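Foldase protein PrsA (Streptococcus pneumoniae, PDB 5TVL) assists the folding of secreted proteins outside the cell and probably catalyses cis-trans isomerisation of peptidyl-prolyl bonds. Local coordinates at the interface of chains A and B. Residues are numbered along the deposited sequence; one frame, centred on the assembly and turned at random. Chains: chain A/B, Foldase protein PrsA.

The interface of chains A and B. Residues chain A 31, 35, 259-261, 265, 269; chain B 4-5, 12.
With CG1 anti to its own carbonyl carbon (chi1 -56°), B:Ile5 points its CD1 in among A:Leu31, A:Val260 and A:Phe269 of chain A, and A:Leu31, its CG anti to the backbone N (chi1 -170°), comes to meet it from helix 25-44. The two side chains touch tip to tip, A:Leu31 CD2 lying 3.7 Å from B:Ile5 CG1. A:Phe269 reaches in the same way, its ring atom CE2 standing 3.7 Å from B:Ile5 CD1. A:Val260 instead lies alongside B:Ile5, pointing the same way, and sets CG2 3.9 Å from that CD1. Within chain A these residues are braced in turn: A:Leu31 CD2 sits over the centre of one face of the A:Phe265 ring, and A:Val260 CG2 covers a face of A:Phe269 toward its rim.

The other branch of A:Leu31 serves a second pair of partners, CD1 being 3.8 Å from B:Leu4 CD1 and equally near B:Ile12 CG2. B:Ile12 lays its CD1 across A:Thr35, 3.5 Å from OG1, a van der Waals contact; that hydroxyl donates to A:Leu31 O within its own helix at 2.7 Å.

Backbone pairing backs up this apolar plug. Strand 5-7 of chain B forms an antiparallel bridge between B:Ile5 and A:Val260 of strand 259-260, joining the N-terminal segment of one copy to the C-terminal region of the other. The two-fold repeats the patch with chains exchanged, which suggests a dimer, though the crystal alone does not prove one. Beside the bridge, A:Lys261 N donates to the backbone carbonyl B:Leu4 O at 2.9 Å, tilted 23° from the carbonyl plane.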
loop_
_atom_site.group_PDB
_atom_site.type_symbol
_atom_site.label_atom_id
_atom_site.label_comp_id
_atom_site.label_asym_id
_atom_site.label_seq_id
_atom_site.Cartn_x
_atom_site.Cartn_y
_atom_site.Cartn_z
ATOM N N LEU A 31 15.123 -2.289 -23.259
ATOM C CA LEU A 31 16.537 -1.901 -23.149
ATOM C C LEU A 31 16.858 -1.384 -21.748
ATOM O O LEU A 31 17.943 -1.650 -21.219
ATOM C CB LEU A 31 16.917 -0.834 -24.176
ATOM C CG LEU A 31 18.422 -0.538 -24.289
ATOM C CD1 LEU A 31 19.156 -1.683 -24.971
ATOM C CD2 LEU A 31 18.656 0.763 -25.038
ATOM N N THR A 35 19.414 -3.110 -19.110
ATOM C CA THR A 35 20.443 -2.297 -18.448
ATOM C C THR A 35 20.438 -2.479 -16.931
ATOM O O THR A 35 21.492 -2.671 -16.321
ATOM C CB THR A 35 20.278 -0.805 -18.787
ATOM O OG1 THR A 35 20.284 -0.645 -20.210
ATOM C CG2 THR A 35 21.411 0.020 -18.194
ATOM N N LYS A 259 26.634 5.178 -20.676
ATOM C CA LYS A 259 26.577 6.053 -21.852
ATOM C C LYS A 259 25.569 5.489 -22.847
ATOM O O LYS A 259 25.791 4.423 -23.425
ATOM C CB LYS A 259 27.955 6.184 -22.508
ATOM C CG LYS A 259 28.976 6.906 -21.643
ATOM C CD LYS A 259 30.294 7.121 -22.371
ATOM C CE LYS A 259 31.304 7.819 -21.472
ATOM N NZ LYS A 259 32.572 8.140 -22.184
ATOM N N VAL A 260 24.458 6.202 -23.031
ATOM C CA VAL A 260 23.420 5.807 -23.983
ATOM C C VAL A 260 23.875 6.245 -25.378
ATOM O O VAL A 260 23.905 7.441 -25.678
ATOM C CB VAL A 260 22.043 6.430 -23.630
ATOM C CG1 VAL A 260 20.978 6.006 -24.639
ATOM C CG2 VAL A 260 21.623 6.046 -22.215
ATOM N N LYS A 261 24.227 5.271 -26.218
ATOM C CA LYS A 261 24.798 5.545 -27.541
ATOM C C LYS A 261 23.736 6.062 -28.512
ATOM O O LYS A 261 23.927 7.103 -29.147
ATOM C CB LYS A 261 25.459 4.289 -28.127
ATOM C CG LYS A 261 26.604 3.708 -27.302
ATOM C CD LYS A 261 27.883 4.521 -27.430
ATOM C CE LYS A 261 29.053 3.799 -26.776
ATOM N NZ LYS A 261 30.299 4.614 -26.773
ATOM N N PHE A 265 16.784 6.136 -27.166
ATOM C CA PHE A 265 16.578 5.690 -25.782
ATOM C C PHE A 265 16.916 6.729 -24.703
ATOM O O PHE A 265 16.697 6.465 -23.525
ATOM C CB PHE A 265 17.371 4.406 -25.527
ATOM C CG PHE A 265 17.053 3.304 -26.497
ATOM C CD1 PHE A 265 15.938 2.491 -26.311
ATOM C CD2 PHE A 265 17.861 3.085 -27.602
ATOM C CE1 PHE A 265 15.641 1.477 -27.214
ATOM C CE2 PHE A 265 17.569 2.072 -28.508
ATOM C CZ PHE A 265 16.457 1.268 -28.315
ATOM N N PHE A 269 15.971 6.884 -20.102
ATOM C CA PHE A 269 17.045 6.896 -19.097
ATOM C C PHE A 269 17.132 8.198 -18.284
ATOM O O PHE A 269 17.821 8.225 -17.266
ATOM C CB PHE A 269 18.410 6.615 -19.753
ATOM C CG PHE A 269 18.657 5.160 -20.043
ATOM C CD1 PHE A 269 19.200 4.324 -19.071
ATOM C CD2 PHE A 269 18.354 4.622 -21.292
ATOM C CE1 PHE A 269 19.431 2.982 -19.336
ATOM C CE2 PHE A 269 18.582 3.283 -21.565
ATOM C CZ PHE A 269 19.121 2.464 -20.587
ATOM N N LEU B 4 24.400 -0.268 -28.190
ATOM C CA LEU B 4 23.331 0.634 -27.753
ATOM C C LEU B 4 23.660 1.285 -26.417
ATOM O O LEU B 4 23.501 2.496 -26.264
ATOM C CB LEU B 4 22.003 -0.119 -27.627
ATOM C CG LEU B 4 21.482 -0.888 -28.847
ATOM C CD1 LEU B 4 20.044 -1.326 -28.613
ATOM C CD2 LEU B 4 21.588 -0.067 -30.125
ATOM N N ILE B 5 24.095 0.467 -25.456
ATOM C CA ILE B 5 24.423 0.914 -24.100
ATOM C C ILE B 5 25.808 0.393 -23.712
ATOM O O ILE B 5 26.136 -0.765 -23.982
ATOM C CB ILE B 5 23.394 0.394 -23.064
ATOM C CG1 ILE B 5 21.961 0.814 -23.435
ATOM C CG2 ILE B 5 23.738 0.873 -21.659
ATOM C CD1 ILE B 5 21.683 2.304 -23.372
ATOM N N ILE B 12 25.617 -3.487 -23.978
ATOM C CA ILE B 12 24.438 -4.097 -24.601
ATOM C C ILE B 12 24.477 -3.723 -26.079
ATOM O O ILE B 12 24.530 -2.537 -26.419
ATOM C CB ILE B 12 23.112 -3.613 -23.972
ATOM C CG1 ILE B 12 23.077 -3.965 -22.482
ATOM C CG2 ILE B 12 21.915 -4.246 -24.683
ATOM C CD1 ILE B 12 21.928 -3.349 -21.723
#